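PDB 5TBU: purine nucleoside phosphorylase from Schistosoma mansoni, which catalyses the reversible phosphorolysis of purine nucleosides such as inosine and guanosine to the free base and ribose 1-phosphate. Local coordinates for residues I115-G120 against M221-E226; D130-K135 against S241-N246; V193-G198 against D217-S222. All blocks are in the same frame, centred on the assembly; numbering follows the deposited sequence.

Interaction 1: I115-G120 against M221-E226; sequences ITNLAG and MSTVPE. With HPA (hypoxanthine), chain B.
Thr223 OG1 has two partners: it donates to Asn117 OD1 at 2.8 Å and takes a hydrogen bond from Arg86 NH2. The Thr223 hydroxyl does not approach Asn117 OD1 along a lone pair; it stands above the amide, 49° out of the carbonyl plane, and the two side chains meet at about a right angle. Asn117 CG lies between its own backbone N and carbonyl carbon (chi1 59°), which stands the amide up from the strand toward Thr223. The other end of that amide, ND2, is hydrogen-bonded to Ser241 OG on the neighbouring strand, so both ends of the amide are held, consistent with the modelled orientation. Residues 115-120 form part of strand 112-121 in the central sheet of the phosphorylase fold, and Thr223 occupies the N-cap position of helix 224-232, though its side chain makes no capping bond. Ile115 CG2 lies alongside the Thr223 hydroxyl, 4.0 Å from OG1, and the aliphatic part of the contact is Ile115 CD1 against Glu226 CB at 4.1 Å. Glu226 OE2 forms a salt bridge with Arg86. Toward the ligand, water 1 donates to Leu118 O (2.8 Å) and accepts from Met221 N (3.0 Å). Hypoxanthine lies against the strand end, its C5 3.5 Å from Gly120 N, and Met221 CE touches its C8 at 3.8 Å.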
loop_
_atom_site.group_PDB
_atom_site.type_symbol
_atom_site.label_atom_id
_atom_site.label_comp_id
_atom_site.label_asym_id
_atom_site.label_seq_id
_atom_site.Cartn_x
_atom_site.Cartn_y
_atom_site.Cartn_z
ATOM N N ILE A 115 21.205 12.686 5.524
ATOM C CA ILE A 115 20.652 12.101 4.306
ATOM C C ILE A 115 20.305 13.207 3.318
ATOM O O ILE A 115 19.762 14.250 3.701
ATOM C CB ILE A 115 19.404 11.240 4.607
ATOM C CG1 ILE A 115 19.695 10.240 5.729
ATOM C CG2 ILE A 115 18.952 10.500 3.361
ATOM C CD1 ILE A 115 18.492 9.416 6.144
ATOM N N THR A 116 20.626 12.978 2.042
ATOM C CA THR A 116 20.205 13.834 0.943
ATOM C C THR A 116 19.501 12.987 -0.109
ATOM O O THR A 116 19.750 11.784 -0.224
ATOM C CB THR A 116 21.387 14.575 0.289
ATOM O OG1 THR A 116 22.308 13.628 -0.267
ATOM C CG2 THR A 116 22.109 15.439 1.304
ATOM N N ASN A 117 18.623 13.623 -0.881
ATOM C CA ASN A 117 17.921 12.918 -1.946
ATOM C C ASN A 117 17.452 13.920 -2.991
ATOM O O ASN A 117 17.442 15.133 -2.765
ATOM C CB ASN A 117 16.738 12.106 -1.402
ATOM C CG ASN A 117 15.715 12.965 -0.674
ATOM O OD1 ASN A 117 15.657 12.969 0.556
ATOM N ND2 ASN A 117 14.900 13.690 -1.431
ATOM N N LEU A 118 17.068 13.385 -4.149
ATOM C CA LEU A 118 16.394 14.140 -5.195
ATOM C C LEU A 118 14.896 13.881 -5.102
ATOM O O LEU A 118 14.470 12.768 -4.775
ATOM C CB LEU A 118 16.907 13.744 -6.584
ATOM C CG LEU A 118 18.256 14.263 -7.100
ATOM C CD1 LEU A 118 18.290 15.782 -7.068
ATOM C CD2 LEU A 118 19.438 13.674 -6.341
ATOM N N ALA A 119 14.097 14.906 -5.389
ATOM C CA ALA A 119 12.652 14.775 -5.262
ATOM C C ALA A 119 11.970 15.856 -6.090
ATOM O O ALA A 119 12.615 16.754 -6.636
ATOM C CB ALA A 119 12.220 14.847 -3.796
ATOM N N GLY A 120 10.647 15.750 -6.177
ATOM C CA GLY A 120 9.833 16.714 -6.889
ATOM C C GLY A 120 9.079 17.630 -5.941
ATOM O O GLY A 120 8.720 17.243 -4.831
ATOM N N MET A 221 11.097 9.061 -3.614
ATOM C CA MET A 221 11.003 7.605 -3.610
ATOM C C MET A 221 11.974 6.939 -2.636
ATOM O O MET A 221 12.297 5.759 -2.810
ATOM C CB MET A 221 11.236 7.055 -5.021
ATOM C CG MET A 221 10.411 7.713 -6.118
ATOM S SD MET A 221 10.762 6.993 -7.741
ATOM C CE MET A 221 9.897 8.125 -8.830
ATOM N N SER A 222 12.437 7.651 -1.613
ATOM C CA SER A 222 13.451 7.084 -0.725
ATOM C C SER A 222 13.373 7.776 0.634
ATOM O O SER A 222 12.350 8.376 0.982
ATOM C CB SER A 222 14.845 7.213 -1.365
ATOM O OG SER A 222 15.209 8.574 -1.523
ATOM N N THR A 223 14.454 7.652 1.414
ATOM C CA THR A 223 14.695 8.374 2.663
ATOM C C THR A 223 13.837 7.882 3.825
ATOM O O THR A 223 14.374 7.531 4.882
ATOM C CB THR A 223 14.496 9.880 2.454
ATOM O OG1 THR A 223 15.429 10.351 1.473
ATOM C CG2 THR A 223 14.716 10.637 3.756
ATOM N N VAL A 224 12.511 7.855 3.651
ATOM C CA VAL A 224 11.620 7.493 4.760
ATOM C C VAL A 224 11.951 6.130 5.357
ATOM O O VAL A 224 11.939 6.003 6.592
ATOM C CB VAL A 224 10.156 7.629 4.330
ATOM C CG1 VAL A 224 9.234 6.899 5.293
ATOM C CG2 VAL A 224 9.765 9.102 4.249
ATOM N N PRO A 225 12.242 5.075 4.579
ATOM C CA PRO A 225 12.655 3.813 5.220
ATOM C C PRO A 225 13.887 3.954 6.096
ATOM O O PRO A 225 13.914 3.407 7.206
ATOM C CB PRO A 225 12.909 2.883 4.027
ATOM C CG PRO A 225 12.028 3.410 2.959
ATOM C CD PRO A 225 12.035 4.900 3.129
ATOM N N GLU A 226 14.911 4.680 5.634
ATOM C CA GLU A 226 16.120 4.840 6.437
ATOM C C GLU A 226 15.846 5.650 7.700
ATOM O O GLU A 226 16.377 5.335 8.772
ATOM C CB GLU A 226 17.226 5.504 5.614
ATOM C CG GLU A 226 17.777 4.664 4.469
ATOM C CD GLU A 226 17.156 5.017 3.131
ATOM O OE1 GLU A 226 15.947 5.334 3.100
ATOM O OE2 GLU A 226 17.880 4.989 2.111
HETATM N N1 HPA B . 11.287 14.838 -9.865
HETATM C C2 HPA B . 12.450 14.330 -9.323
HETATM N N3 HPA B . 12.404 13.279 -8.429
HETATM C C4 HPA B . 11.212 12.738 -8.074
HETATM C C5 HPA B . 10.031 13.238 -8.608
HETATM C C6 HPA B . 10.071 14.295 -9.509
HETATM O O6 HPA B . 9.030 14.797 -9.928
HETATM N N7 HPA B . 9.014 12.521 -8.085
HETATM C C8 HPA B . 9.541 11.598 -7.249
HETATM N N9 HPA B . 10.886 11.731 -7.240
HETATM O O HOH W 1 12.948 10.524 -5.468
HETATM O O HOH W 2 13.783 11.084 -2.438
#

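Interaction 2: D130-K135 against S241-N246. With HPA (hypoxanthine), chain B.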
loop_
_atom_site.group_PDB
_atom_site.type_symbol
_atom_site.label_atom_id
_atom_site.label_comp_id
_atom_site.label_asym_id
_atom_site.label_seq_id
_atom_site.Cartn_x
_atom_site.Cartn_y
_atom_site.Cartn_z
ATOM N N ASP A 130 15.867 24.281 -5.546
ATOM C CA ASP A 130 15.699 24.618 -4.141
ATOM C C ASP A 130 16.033 23.422 -3.252
ATOM O O ASP A 130 15.963 22.262 -3.669
ATOM C CB ASP A 130 14.268 25.082 -3.852
ATOM C CG ASP A 130 13.959 26.451 -4.436
ATOM O OD1 ASP A 130 14.906 27.179 -4.795
ATOM O OD2 ASP A 130 12.762 26.802 -4.524
ATOM N N PHE A 131 16.397 23.725 -2.010
ATOM C CA PHE A 131 16.598 22.728 -0.970
ATOM C C PHE A 131 15.432 22.768 0.008
ATOM O O PHE A 131 14.845 23.826 0.256
ATOM C CB PHE A 131 17.907 22.965 -0.212
ATOM C CG PHE A 131 19.121 22.969 -1.087
ATOM C CD1 PHE A 131 19.556 21.802 -1.693
ATOM C CD2 PHE A 131 19.838 24.135 -1.296
ATOM C CE1 PHE A 131 20.677 21.799 -2.496
ATOM C CE2 PHE A 131 20.962 24.138 -2.099
ATOM C CZ PHE A 131 21.382 22.968 -2.699
ATOM N N VAL A 132 15.098 21.606 0.564
ATOM C CA VAL A 132 14.021 21.488 1.542
ATOM C C VAL A 132 14.542 20.709 2.742
ATOM O O VAL A 132 14.917 19.537 2.613
ATOM C CB VAL A 132 12.773 20.804 0.958
ATOM C CG1 VAL A 132 11.698 20.671 2.026
ATOM C CG2 VAL A 132 12.243 21.587 -0.235
ATOM N N LEU A 133 14.567 21.359 3.903
ATOM C CA LEU A 133 14.835 20.670 5.158
ATOM C C LEU A 133 13.568 19.935 5.584
ATOM O O LEU A 133 12.546 20.567 5.875
ATOM C CB LEU A 133 15.277 21.664 6.231
ATOM C CG LEU A 133 16.454 22.575 5.885
ATOM C CD1 LEU A 133 16.704 23.585 6.997
ATOM C CD2 LEU A 133 17.705 21.753 5.616
ATOM N N ILE A 134 13.629 18.609 5.610
ATOM C CA ILE A 134 12.454 17.794 5.901
ATOM C C ILE A 134 12.158 17.866 7.394
ATOM O O ILE A 134 13.001 17.510 8.224
ATOM C CB ILE A 134 12.665 16.344 5.448
ATOM C CG1 ILE A 134 12.895 16.296 3.935
ATOM C CG2 ILE A 134 11.476 15.484 5.847
ATOM C CD1 ILE A 134 13.157 14.904 3.402
ATOM N N LYS A 135 10.958 18.335 7.740
ATOM C CA LYS A 135 10.534 18.415 9.131
ATOM C C LYS A 135 9.478 17.385 9.498
ATOM O O LYS A 135 9.133 17.269 10.678
ATOM C CB LYS A 135 10.008 19.823 9.448
ATOM C CG LYS A 135 8.807 20.241 8.625
ATOM C CD LYS A 135 8.313 21.610 9.054
ATOM C CE LYS A 135 7.142 22.068 8.204
ATOM N NZ LYS A 135 5.969 21.165 8.353
ATOM N N SER A 241 16.127 17.470 0.903
ATOM C CA SER A 241 15.724 17.151 -0.459
ATOM C C SER A 241 16.151 18.263 -1.407
ATOM O O SER A 241 15.987 19.449 -1.106
ATOM C CB SER A 241 14.210 16.951 -0.563
ATOM O OG SER A 241 13.812 15.690 -0.063
ATOM N N LEU A 242 16.697 17.872 -2.553
ATOM C CA LEU A 242 16.975 18.794 -3.646
ATOM C C LEU A 242 15.835 18.710 -4.652
ATOM O O LEU A 242 15.561 17.635 -5.197
ATOM C CB LEU A 242 18.310 18.469 -4.311
ATOM C CG LEU A 242 18.626 19.239 -5.593
ATOM C CD1 LEU A 242 18.574 20.739 -5.352
ATOM C CD2 LEU A 242 19.985 18.827 -6.124
ATOM N N ILE A 243 15.171 19.836 -4.892
ATOM C CA ILE A 243 14.024 19.874 -5.793
ATOM C C ILE A 243 14.524 19.914 -7.232
ATOM O O ILE A 243 15.179 20.876 -7.647
ATOM C CB ILE A 243 13.122 21.079 -5.492
ATOM C CG1 ILE A 243 12.733 21.100 -4.013
ATOM C CG2 ILE A 243 11.881 21.042 -6.372
ATOM C CD1 ILE A 243 12.008 19.858 -3.560
ATOM N N ALA A 244 14.212 18.869 -7.997
ATOM C CA ALA A 244 14.574 18.821 -9.407
ATOM C C ALA A 244 13.551 19.511 -10.299
ATOM O O ALA A 244 13.912 20.007 -11.373
ATOM C CB ALA A 244 14.750 17.368 -9.858
ATOM N N ASN A 245 12.292 19.566 -9.872
ATOM C CA ASN A 245 11.213 20.142 -10.663
ATOM C C ASN A 245 9.980 20.242 -9.782
ATOM O O ASN A 245 9.876 19.570 -8.752
ATOM C CB ASN A 245 10.912 19.298 -11.903
ATOM C CG ASN A 245 10.540 17.869 -11.552
ATOM O OD1 ASN A 245 11.405 17.059 -11.216
ATOM N ND2 ASN A 245 9.250 17.554 -11.622
ATOM N N ASN A 246 9.043 21.086 -10.204
ATOM C CA ASN A 246 7.742 21.210 -9.556
ATOM C C ASN A 246 6.718 20.525 -10.453
ATOM O O ASN A 246 6.374 21.049 -11.519
ATOM C CB ASN A 246 7.380 22.674 -9.319
ATOM C CG ASN A 246 6.163 22.834 -8.428
ATOM O OD1 ASN A 246 5.039 22.533 -8.832
ATOM N ND2 ASN A 246 6.381 23.311 -7.208
HETATM N N1 HPA B . 11.287 14.838 -9.865
HETATM C C2 HPA B . 12.450 14.330 -9.323
HETATM N N3 HPA B . 12.404 13.279 -8.429
HETATM C C4 HPA B . 11.212 12.738 -8.074
HETATM C C5 HPA B . 10.031 13.238 -8.608
HETATM C C6 HPA B . 10.071 14.295 -9.509
HETATM O O6 HPA B . 9.030 14.797 -9.928
HETATM N N7 HPA B . 9.014 12.521 -8.085
HETATM C C8 HPA B . 9.541 11.598 -7.249
HETATM N N9 HPA B . 10.886 11.731 -7.240
#
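Beside the purine site, strands 131-139 and 236-246 run antiparallel, and Val132 and Ser241 form a hydrogen-bonded pair, with Val132 N to Ser241 O and Ser241 N to Val132 O both 2.9 Å. Ile243 N then reaches Asp130 O at 2.8 Å in an almost straight bond (178°). Farther along the second strand, hypoxanthine N1 donates to Asn245 OD1 at 2.6 Å and Asn245 ND2 donates to the ligand O6 at 3.2 Å, so a single amide reads two adjacent positions of the base; Asp250 holds the same ND2. On one face Phe131 CE1 meets Leu242 CD1 at 3.7 Å. On the other, Val132 CG2 packs on Ile243 CD1 at 3.8 Å; Ile243 CG1 is anti to the carbonyl carbon (chi1 -53°), which turns that arm toward Asp130 O and Val132. Ile134 CD1 lies 3.6 Å from Ser241 OG, which is hydrogen-bonded to Asn117 ND2. Phe131 and Leu242 face helix 259-283, where the Phe131 ring meets Trp276, whereas Ile134 and Ser241 pack against Tyr194 of strand 189-196.

Interaction 3: V193-G198 against D217-S222. With HPA (hypoxanthine), chain B.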
loop_
_atom_site.group_PDB
_atom_site.type_symbol
_atom_site.label_atom_id
_atom_site.label_comp_id
_atom_site.label_asym_id
_atom_site.label_seq_id
_atom_site.Cartn_x
_atom_site.Cartn_y
_atom_site.Cartn_z
ATOM N N VAL A 193 7.050 19.090 4.292
ATOM C CA VAL A 193 6.651 17.722 4.601
ATOM C C VAL A 193 6.931 16.853 3.384
ATOM O O VAL A 193 6.564 17.209 2.257
ATOM C CB VAL A 193 5.167 17.656 4.999
ATOM C CG1 VAL A 193 4.752 16.222 5.285
ATOM C CG2 VAL A 193 4.901 18.546 6.205
ATOM N N TYR A 194 7.569 15.710 3.612
ATOM C CA TYR A 194 8.025 14.823 2.550
ATOM C C TYR A 194 7.058 13.655 2.401
ATOM O O TYR A 194 6.797 12.936 3.369
ATOM C CB TYR A 194 9.434 14.320 2.872
ATOM C CG TYR A 194 10.039 13.364 1.872
ATOM C CD1 TYR A 194 9.807 11.994 1.958
ATOM C CD2 TYR A 194 10.873 13.824 0.862
ATOM C CE1 TYR A 194 10.369 11.115 1.054
ATOM C CE2 TYR A 194 11.443 12.952 -0.045
ATOM C CZ TYR A 194 11.188 11.598 0.058
ATOM O OH TYR A 194 11.752 10.720 -0.838
ATOM N N ALA A 195 6.534 13.462 1.194
ATOM C CA ALA A 195 5.655 12.336 0.907
ATOM C C ALA A 195 6.454 11.204 0.275
ATOM O O ALA A 195 7.258 11.431 -0.634
ATOM C CB ALA A 195 4.508 12.752 -0.017
ATOM N N PHE A 196 6.234 9.986 0.765
ATOM C CA PHE A 196 6.946 8.804 0.290
ATOM C C PHE A 196 6.093 8.105 -0.764
ATOM O O PHE A 196 5.096 7.454 -0.434
ATOM C CB PHE A 196 7.269 7.861 1.449
ATOM C CG PHE A 196 8.095 6.661 1.055
ATOM C CD1 PHE A 196 8.847 6.663 -0.110
ATOM C CD2 PHE A 196 8.117 5.529 1.856
ATOM C CE1 PHE A 196 9.601 5.559 -0.470
ATOM C CE2 PHE A 196 8.870 4.424 1.501
ATOM C CZ PHE A 196 9.613 4.440 0.338
ATOM N N ASN A 197 6.487 8.247 -2.028
ATOM C CA ASN A 197 5.932 7.477 -3.135
ATOM C C ASN A 197 6.850 6.288 -3.391
ATOM O O ASN A 197 8.045 6.472 -3.645
ATOM C CB ASN A 197 5.799 8.343 -4.390
ATOM C CG ASN A 197 5.450 7.536 -5.636
ATOM O OD1 ASN A 197 4.885 6.445 -5.552
ATOM N ND2 ASN A 197 5.781 8.081 -6.804
ATOM N N GLY A 198 6.291 5.077 -3.328
ATOM C CA GLY A 198 7.113 3.886 -3.481
ATOM C C GLY A 198 7.895 3.855 -4.783
ATOM O O GLY A 198 9.034 3.385 -4.821
ATOM N N ASP A 217 4.469 18.816 0.692
ATOM C CA ASP A 217 5.284 19.831 0.042
ATOM C C ASP A 217 6.250 19.218 -0.965
ATOM O O ASP A 217 6.503 19.806 -2.022
ATOM C CB ASP A 217 6.060 20.636 1.090
ATOM C CG ASP A 217 5.150 21.327 2.094
ATOM O OD1 ASP A 217 4.242 22.076 1.670
ATOM O OD2 ASP A 217 5.335 21.111 3.311
ATOM N N VAL A 218 6.789 18.041 -0.648
ATOM C CA VAL A 218 7.771 17.350 -1.476
ATOM C C VAL A 218 7.358 15.886 -1.586
ATOM O O VAL A 218 6.725 15.334 -0.681
ATOM C CB VAL A 218 9.195 17.478 -0.882
ATOM C CG1 VAL A 218 10.237 17.011 -1.873
ATOM C CG2 VAL A 218 9.480 18.908 -0.452
ATOM N N VAL A 219 7.707 15.256 -2.709
ATOM C CA VAL A 219 7.448 13.834 -2.921
ATOM C C VAL A 219 8.695 13.195 -3.523
ATOM O O VAL A 219 9.300 13.749 -4.446
ATOM C CB VAL A 219 6.216 13.596 -3.822
ATOM C CG1 VAL A 219 6.359 14.328 -5.152
ATOM C CG2 VAL A 219 5.996 12.104 -4.044
ATOM N N GLY A 220 9.090 12.040 -2.986
ATOM C CA GLY A 220 10.252 11.319 -3.461
ATOM C C GLY A 220 10.080 9.834 -3.222
ATOM O O GLY A 220 9.064 9.388 -2.686
ATOM N N MET A 221 11.097 9.061 -3.614
ATOM C CA MET A 221 11.003 7.605 -3.610
ATOM C C MET A 221 11.974 6.939 -2.636
ATOM O O MET A 221 12.297 5.759 -2.810
ATOM C CB MET A 221 11.236 7.055 -5.021
ATOM C CG MET A 221 10.411 7.713 -6.118
ATOM S SD MET A 221 10.762 6.993 -7.741
ATOM C CE MET A 221 9.897 8.125 -8.830
ATOM N N SER A 222 12.437 7.651 -1.613
ATOM C CA SER A 222 13.451 7.084 -0.725
ATOM C C SER A 222 13.373 7.776 0.634
ATOM O O SER A 222 12.350 8.376 0.982
ATOM C CB SER A 222 14.845 7.213 -1.365
ATOM O OG SER A 222 15.209 8.574 -1.523
HETATM N N1 HPA B . 11.287 14.838 -9.865
HETATM C C2 HPA B . 12.450 14.330 -9.323
HETATM N N3 HPA B . 12.404 13.279 -8.429
HETATM C C4 HPA B . 11.212 12.738 -8.074
HETATM C C5 HPA B . 10.031 13.238 -8.608
HETATM C C6 HPA B . 10.071 14.295 -9.509
HETATM O O6 HPA B . 9.030 14.797 -9.928
HETATM N N7 HPA B . 9.014 12.521 -8.085
HETATM C C8 HPA B . 9.541 11.598 -7.249
HETATM N N9 HPA B . 10.886 11.731 -7.240
HETATM O O HOH W 2 13.783 11.084 -2.438
HETATM O O HOH W 3 11.114 3.072 -3.201
#
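With CG anti to the backbone N (chi1 179°), the Tyr194 side chain reaches forward across the neighbouring strand until its hydroxyl lies beside the backbone of Gly220 to Ser222, where strand 218-220 ends; Phe196, with a like chi1 of -176°, brings CE1 to 3.5 Å from Met221 C. Tyr194 OH accepts a hydrogen bond from Ser222 N (3.2 Å, 167°) and is bonded to water 2 at 2.6 Å in the plane of the ring, a water that also meets Ser222 OG. Gly220 has no side chain where Tyr194 OH crosses it, and the hydroxyl comes to 3.0 Å from Gly220 C. The Phe196 ring presents its edge to Gly220 O. Between the strands the parallel ladder runs from Ala195 N to Val218 O (2.7 Å), from Gly220 N to Ala195 O and from Asn197 N to Gly220 O (2.9 Å). At its start Val193 O accepts from both Asp217 N and Val218 N, while Val193 N donates to Asp217 OD2 at 2.8 Å, the oxygen accepting on its anti lone pair; Asp217 OD1 is held by Asn123. Asn197 CB packs on Val219 CG2, and Asn197 ND2 is hydrogen-bonded to Glu203, a residue that is itself hydrogen-bonded to hypoxanthine, so Asn197 probably helps position it. Water 3 donates to Gly198 O and Met221 O, closing the far end. Val219 O comes to 3.5 Å from C8 of the base. Phe161 of a second subunit packs on Met221. Strand 189-196, helix 205-213 and strand 218-220 form a beta-alpha-beta crossover whose second strand lines the purine site, at a subunit boundary as in other trimeric purine nucleoside phosphorylases.

Overall arrangement
All three contacts reach the same mixed sheet, interaction 1 through strand 112-121 alone, and each touches hypoxanthine. Interactions 1 and 3, with centres about 7 Å apart, share Met221 and Ser222 and water 2; a probable bond from Gly120 N to Val219 O (3.0 Å) pairs their strands. Interaction 2 has its centre about 10 Å from each of the others. It meets interaction 1 through Asn117 ND2 and Ser241 OG at 2.7 Å, and interaction 3 where Tyr194 CD2 packs on Ile134 CD1 at 3.6 Å. The base is bordered by Ala119 and Gly120 from 115-120, by Val219 to Met221 from 217-222, and by Ala244 and Asn245 from 241-246; Glu203 adds another hydrogen bond.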